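Local coordinates for protein glutathione S-transferase domain (Xanthobacter autotrophicus, PDB 4HZ2) that binds glutathione and probably acts as a glutathione transferase, joining the tripeptide through its sulfur to electrophilic substrates, at residues 32-37 and 72-77; 38-43 and 90-95. All blocks are in the same frame, centred on the assembly; numbering follows the deposited sequence. Where two conformers were deposited one is given.

Interaction 1. Residues 32-37 and 72-77. With GSH (glutathione), chain F.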
loop_
_atom_site.group_PDB
_atom_site.type_symbol
_atom_site.label_atom_id
_atom_site.label_comp_id
_atom_site.label_asym_id
_atom_site.label_seq_id
_atom_site.Cartn_x
_atom_site.Cartn_y
_atom_site.Cartn_z
ATOM N N GLY B 32 13.861 -6.871 0.510
ATOM C CA GLY B 32 13.739 -5.551 1.117
ATOM C C GLY B 32 12.568 -5.484 2.072
ATOM O O GLY B 32 12.655 -4.818 3.113
ATOM N N ASN B 33 11.457 -6.134 1.720
ATOM C CA ASN B 33 10.288 -6.118 2.632
ATOM C C ASN B 33 10.614 -6.815 3.949
ATOM O O ASN B 33 10.189 -6.353 5.016
ATOM C CB ASN B 33 9.038 -6.711 1.976
ATOM C CG ASN B 33 8.497 -5.813 0.869
ATOM O OD1 ASN B 33 8.428 -4.588 1.030
ATOM N ND2 ASN B 33 8.140 -6.411 -0.276
ATOM N N CYS B 34 11.397 -7.888 3.880
ATOM C CA CYS B 34 11.803 -8.604 5.089
ATOM C C CYS B 34 12.836 -7.796 5.866
ATOM O O CYS B 34 12.798 -7.773 7.100
ATOM C CB CYS B 34 12.340 -9.988 4.707
ATOM S SG CYS B 34 11.003 -11.018 3.997
ATOM N N TRP B 35 13.731 -7.104 5.150
ATOM C CA TRP B 35 14.662 -6.190 5.789
ATOM C C TRP B 35 13.916 -5.151 6.667
ATOM O O TRP B 35 14.401 -4.799 7.759
ATOM C CB TRP B 35 15.575 -5.507 4.741
ATOM C CG TRP B 35 16.443 -4.426 5.282
ATOM C CD1 TRP B 35 17.753 -4.535 5.704
ATOM C CD2 TRP B 35 16.082 -3.045 5.450
ATOM N NE1 TRP B 35 18.212 -3.308 6.142
ATOM C CE2 TRP B 35 17.210 -2.377 5.984
ATOM C CE3 TRP B 35 14.906 -2.310 5.217
ATOM C CZ2 TRP B 35 17.199 -1.010 6.277
ATOM C CZ3 TRP B 35 14.897 -0.946 5.509
ATOM C CH2 TRP B 35 16.040 -0.312 6.030
ATOM N N LYS B 36 12.771 -4.630 6.189
ATOM C CA LYS B 36 12.018 -3.626 6.967
ATOM C C LYS B 36 11.713 -4.181 8.355
ATOM O O LYS B 36 11.861 -3.480 9.366
ATOM C CB LYS B 36 10.679 -3.251 6.322
ATOM C CG LYS B 36 10.817 -2.528 4.970
ATOM C CD LYS B 36 9.477 -2.497 4.252
ATOM C CE LYS B 36 9.518 -1.919 2.852
ATOM N NZ LYS B 36 8.165 -2.000 2.220
ATOM N N ALA B 37 11.247 -5.430 8.374
ATOM C CA ALA B 37 10.827 -6.046 9.631
ATOM C C ALA B 37 12.041 -6.242 10.544
ATOM O O ALA B 37 12.001 -5.857 11.725
ATOM C CB ALA B 37 10.102 -7.385 9.414
ATOM N N GLY B 72 -0.223 -15.327 2.112
ATOM C CA GLY B 72 0.866 -16.149 1.591
ATOM C C GLY B 72 2.127 -15.374 1.229
ATOM O O GLY B 72 2.837 -15.742 0.286
ATOM N N LYS B 73 2.416 -14.303 1.968
ATOM C CA LYS B 73 3.601 -13.495 1.705
ATOM C C LYS B 73 4.455 -13.331 2.956
ATOM O O LYS B 73 3.929 -13.289 4.070
ATOM C CB LYS B 73 3.175 -12.123 1.214
ATOM C CG LYS B 73 2.539 -12.123 -0.176
ATOM C CD LYS B 73 2.193 -10.700 -0.587
ATOM C CE LYS B 73 1.328 -10.665 -1.840
ATOM N NZ LYS B 73 1.966 -11.340 -3.001
ATOM N N VAL B 74 5.765 -13.218 2.769
ATOM C CA VAL B 74 6.653 -12.779 3.833
ATOM C C VAL B 74 6.942 -11.269 3.672
ATOM O O VAL B 74 6.848 -10.716 2.559
ATOM C CB VAL B 74 7.971 -13.594 3.863
ATOM C CG1 VAL B 74 7.703 -15.047 4.240
ATOM C CG2 VAL B 74 8.698 -13.519 2.528
ATOM N N PRO B 75 7.320 -10.581 4.766
ATOM C CA PRO B 75 7.592 -11.072 6.119
ATOM C C PRO B 75 6.349 -11.341 6.936
ATOM O O PRO B 75 5.305 -10.704 6.749
ATOM C CB PRO B 75 8.357 -9.913 6.763
ATOM C CG PRO B 75 7.841 -8.685 6.030
ATOM C CD PRO B 75 7.717 -9.163 4.607
ATOM N N VAL B 76 6.486 -12.281 7.864
ATOM C CA VAL B 76 5.514 -12.478 8.913
ATOM C C VAL B 76 6.336 -12.466 10.192
ATOM O O VAL B 76 7.403 -13.072 10.260
ATOM C CB VAL B 76 4.761 -13.823 8.754
ATOM C CG1 VAL B 76 4.015 -14.154 10.020
ATOM C CG2 VAL B 76 3.800 -13.765 7.570
ATOM N N VAL B 77 5.880 -11.714 11.177
ATOM C CA VAL B 77 6.519 -11.696 12.486
ATOM C C VAL B 77 5.585 -12.408 13.473
ATOM O O VAL B 77 4.418 -12.052 13.591
ATOM C CB VAL B 77 6.786 -10.253 12.953
ATOM C CG1 VAL B 77 7.311 -10.222 14.394
ATOM C CG2 VAL B 77 7.738 -9.546 11.978
HETATM N N1 GSH F . 2.542 -5.980 0.705
HETATM C CA1 GSH F . 3.530 -7.030 1.140
HETATM C C1 GSH F . 4.490 -6.485 2.173
HETATM O O11 GSH F . 4.807 -7.215 3.153
HETATM O O12 GSH F . 4.961 -5.312 2.012
HETATM C CB1 GSH F . 4.329 -7.581 -0.037
HETATM C CG1 GSH F . 5.288 -8.633 0.481
HETATM C CD1 GSH F . 5.822 -9.515 -0.625
HETATM O OE1 GSH F . 5.618 -9.227 -1.807
HETATM N N2 GSH F . 6.527 -10.587 -0.220
HETATM C CA2 GSH F . 7.155 -11.494 -1.181
HETATM C C2 GSH F . 6.544 -12.868 -1.098
HETATM O O2 GSH F . 6.266 -13.372 0.010
HETATM C CB2 GSH F . 8.701 -11.430 -1.023
HETATM S SG2 GSH F . 9.450 -9.740 -1.039
HETATM N N3 GSH F . 6.307 -13.512 -2.247
HETATM C CA3 GSH F . 5.089 -14.287 -2.470
HETATM C C3 GSH F . 5.295 -15.779 -2.615
HETATM O O31 GSH F . 4.282 -16.519 -2.662
HETATM O O32 GSH F . 6.462 -16.223 -2.686
#

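Interaction 2. Residues 38-43 and 90-95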
loop_
_atom_site.group_PDB
_atom_site.type_symbol
_atom_site.label_atom_id
_atom_site.label_comp_id
_atom_site.label_asym_id
_atom_site.label_seq_id
_atom_site.Cartn_x
_atom_site.Cartn_y
_atom_site.Cartn_z
ATOM N N ALA B 38 13.112 -6.849 10.028
ATOM C CA ALA B 38 14.304 -7.057 10.852
ATOM C C ALA B 38 14.862 -5.717 11.351
ATOM O O ALA B 38 15.277 -5.587 12.528
ATOM C CB ALA B 38 15.372 -7.846 10.102
ATOM N N GLN B 39 14.902 -4.727 10.462
ATOM C CA GLN B 39 15.501 -3.464 10.820
ATOM C C GLN B 39 14.731 -2.740 11.918
ATOM O O GLN B 39 15.346 -2.196 12.851
ATOM C CB GLN B 39 15.586 -2.566 9.571
ATOM C CG GLN B 39 16.282 -1.233 9.796
ATOM C CD GLN B 39 17.767 -1.408 10.120
ATOM O OE1 GLN B 39 18.639 -1.502 9.218
ATOM N NE2 GLN B 39 18.069 -1.453 11.404
ATOM N N ILE B 40 13.393 -2.702 11.837
ATOM C CA ILE B 40 12.654 -2.013 12.906
ATOM C C ILE B 40 12.705 -2.805 14.224
ATOM O O ILE B 40 12.737 -2.210 15.298
ATOM C CB ILE B 40 11.189 -1.707 12.511
ATOM C CG1 ILE B 40 10.584 -0.671 13.444
ATOM C CG2 ILE B 40 10.360 -2.983 12.414
ATOM C CD1 ILE B 40 11.277 0.678 13.380
ATOM N N LEU B 41 12.710 -4.132 14.153
ATOM C CA LEU B 41 12.878 -4.931 15.390
ATOM C C LEU B 41 14.220 -4.653 16.075
ATOM O O LEU B 41 14.307 -4.482 17.306
ATOM C CB LEU B 41 12.712 -6.427 15.112
ATOM C CG LEU B 41 11.287 -6.832 14.762
ATOM C CD1 LEU B 41 11.188 -8.325 14.500
ATOM C CD2 LEU B 41 10.347 -6.443 15.891
ATOM N N SER B 42 15.276 -4.582 15.281
ATOM C CA SER B 42 16.587 -4.319 15.851
ATOM C C SER B 42 16.660 -2.887 16.402
ATOM O O SER B 42 17.201 -2.681 17.498
ATOM C CB SER B 42 17.721 -4.627 14.853
ATOM O OG SER B 42 17.808 -3.670 13.809
ATOM N N LEU B 43 16.097 -1.913 15.676
ATOM C CA LEU B 43 16.106 -0.506 16.117
ATOM C C LEU B 43 15.341 -0.311 17.429
ATOM O O LEU B 43 15.656 0.576 18.234
ATOM C CB LEU B 43 15.517 0.421 15.035
ATOM C CG LEU B 43 16.439 0.625 13.835
ATOM C CD1 LEU B 43 15.672 1.264 12.683
ATOM C CD2 LEU B 43 17.630 1.491 14.255
ATOM N N ALA B 90 2.910 -2.462 7.776
ATOM C CA ALA B 90 2.134 -2.610 9.038
ATOM C C ALA B 90 3.057 -3.042 10.161
ATOM O O ALA B 90 2.898 -2.597 11.295
ATOM C CB ALA B 90 0.992 -3.626 8.869
ATOM N N ILE B 91 4.042 -3.882 9.854
ATOM C CA ILE B 91 5.044 -4.284 10.875
ATOM C C ILE B 91 5.885 -3.062 11.304
ATOM O O ILE B 91 6.184 -2.855 12.484
ATOM C CB ILE B 91 5.927 -5.423 10.347
ATOM C CG1 ILE B 91 5.079 -6.696 10.229
ATOM C CG2 ILE B 91 7.147 -5.672 11.253
ATOM C CD1 ILE B 91 5.658 -7.762 9.316
ATOM N N LEU B 92 6.243 -2.202 10.345
ATOM C CA LEU B 92 6.946 -0.979 10.709
ATOM C C LEU B 92 6.098 -0.124 11.641
ATOM O O LEU B 92 6.593 0.375 12.642
ATOM C CB LEU B 92 7.266 -0.128 9.469
ATOM C CG LEU B 92 8.414 -0.565 8.518
ATOM C CD1 LEU B 92 8.473 0.256 7.211
ATOM C CD2 LEU B 92 9.779 -0.618 9.259
ATOM N N LEU B 93 4.827 0.058 11.304
ATOM C CA LEU B 93 3.919 0.842 12.143
ATOM C C LEU B 93 3.719 0.218 13.511
ATOM O O LEU B 93 3.547 0.925 14.487
ATOM C CB LEU B 93 2.561 1.027 11.444
ATOM C CG LEU B 93 2.544 2.021 10.276
ATOM C CD1 LEU B 93 1.312 1.755 9.407
ATOM C CD2 LEU B 93 2.523 3.439 10.849
ATOM N N HIS B 94 3.748 -1.102 13.582
ATOM C CA HIS B 94 3.399 -1.747 14.847
ATOM C C HIS B 94 4.510 -1.553 15.881
ATOM O O HIS B 94 4.258 -1.199 17.065
ATOM C CB HIS B 94 3.193 -3.256 14.609
ATOM C CG HIS B 94 2.869 -4.007 15.857
ATOM N ND1 HIS B 94 1.583 -4.099 16.346
ATOM C CD2 HIS B 94 3.664 -4.673 16.738
ATOM C CE1 HIS B 94 1.593 -4.820 17.462
ATOM N NE2 HIS B 94 2.843 -5.162 17.733
ATOM N N PHE B 95 5.739 -1.847 15.451
ATOM C CA PHE B 95 6.903 -1.730 16.341
ATOM C C PHE B 95 7.458 -0.325 16.538
ATOM O O PHE B 95 8.131 -0.067 17.529
ATOM C CB PHE B 95 7.999 -2.701 15.918
ATOM C CG PHE B 95 7.590 -4.132 16.099
ATOM C CD1 PHE B 95 7.132 -4.868 15.011
ATOM C CD2 PHE B 95 7.573 -4.712 17.376
ATOM C CE1 PHE B 95 6.706 -6.168 15.158
ATOM C CE2 PHE B 95 7.144 -6.033 17.536
ATOM C CZ PHE B 95 6.734 -6.770 16.411
#

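Interaction 1. Residues 32-37 and 72-77
Pro75, which follows a cis peptide bond, packs its ring against the first turns of helix 32-43. Its CG lies 3.5 Å from the backbone O of Asn33. Cys34 lies alongside the same loop. Its SG, anti to the carbonyl carbon (chi1 -66°), sits 3.7 Å from Val74 CG2 and also touches the CD of Pro75. One turn on, the methyl of Ala37 meets Pro75 CB and Val77 CG2. The contact between the two segments is buried and mostly apolar.

The backbone N and O of Val74 turn to glutathione instead. Val74 N donates to GSH O2 at 2.8 Å, and GSH N2 donates to Val74 O at 2.8 Å, the latter bond nearly straight at 168°. This pair grips the cysteinyl backbone of the ligand as a neighbouring strand would. The cis-proline loop is the hallmark of the thioredoxin-like domain of glutathione transferases. Asn33 borders the ligand, with ND2 3.7 Å from GSH SG2. Its amide is fixed at both ends. Lys36 NZ donates to OD1 at 2.9 Å, nearly in line with the C=O bond, while ND2 is hydrogen-bonded to Glu124.

Ser88 of helix 88-96 touches Pro75, and helix 107-137 borders Asn33. Strand 76-78, which the loop enters, pairs with strands 24-27 and 84-86.

Interaction 2. Residues 38-43 and 90-95
Helices 38-43 and 90-95 run side by side and nearly parallel. Their local axes make an angle of 8° and come within 9.4 Å of each other. Ile40 and Leu92 have the nearest CA atoms, 6.2 Å apart.

Ile40 points into the interface. Its CB meets Leu92 CD2 at 3.7 Å. With CG1 anti to the backbone N (chi1 -164°), the two branches part: CG1 goes to Phe95 CB at 4.1 Å, and CG2 goes to Ile91 CG2 at 4.3 Å. Leu41 reaches across beside it. Its CD2 sits over the face of the Phe95 ring, 3.4 Å from the centroid and only 3° off the ring normal. This is a CH-pi contact, with the methyl almost equally far from all six ring carbons. CD2 of His94 lies over the opposite face, so the ring is clamped between the two. His46 adds an edge-to-face ring contact. An alanine in place of Phe95 would probably open a gap beside Leu41 and leave its CD2 methyl without the ring face it rests on.

Leu181 of helix 178-187 packs on Ile40, and Ala182 on Leu92. His94 ND1 is hydrogen-bonded to Thr110 of the second subunit. Two neighbouring, nearly parallel helices on one side of a four-stranded sheet are characteristic of the thioredoxin-like N-terminal domain of glutathione transferases.

In the fold
From the N terminus, strand 24-27 leads into helix 32-43, which serves both contacts in turn. Its first half meets the cis-proline loop, so interaction 1 closes a loop of 34 intervening residues. Its second half meets helix 88-96, so interaction 2 closes one of 46. The segments alternate along the chain, so the two closures cross. Their centres are 10 Å apart and they touch: Ile91 CD1 packs on Val77 CG2 at 3.8 Å, and Leu92 CD2 approaches Lys36 O. Together they tie helix 32-43 to the glutathione-binding loop and strand 76-78 at one end and to helix 88-96 at the other.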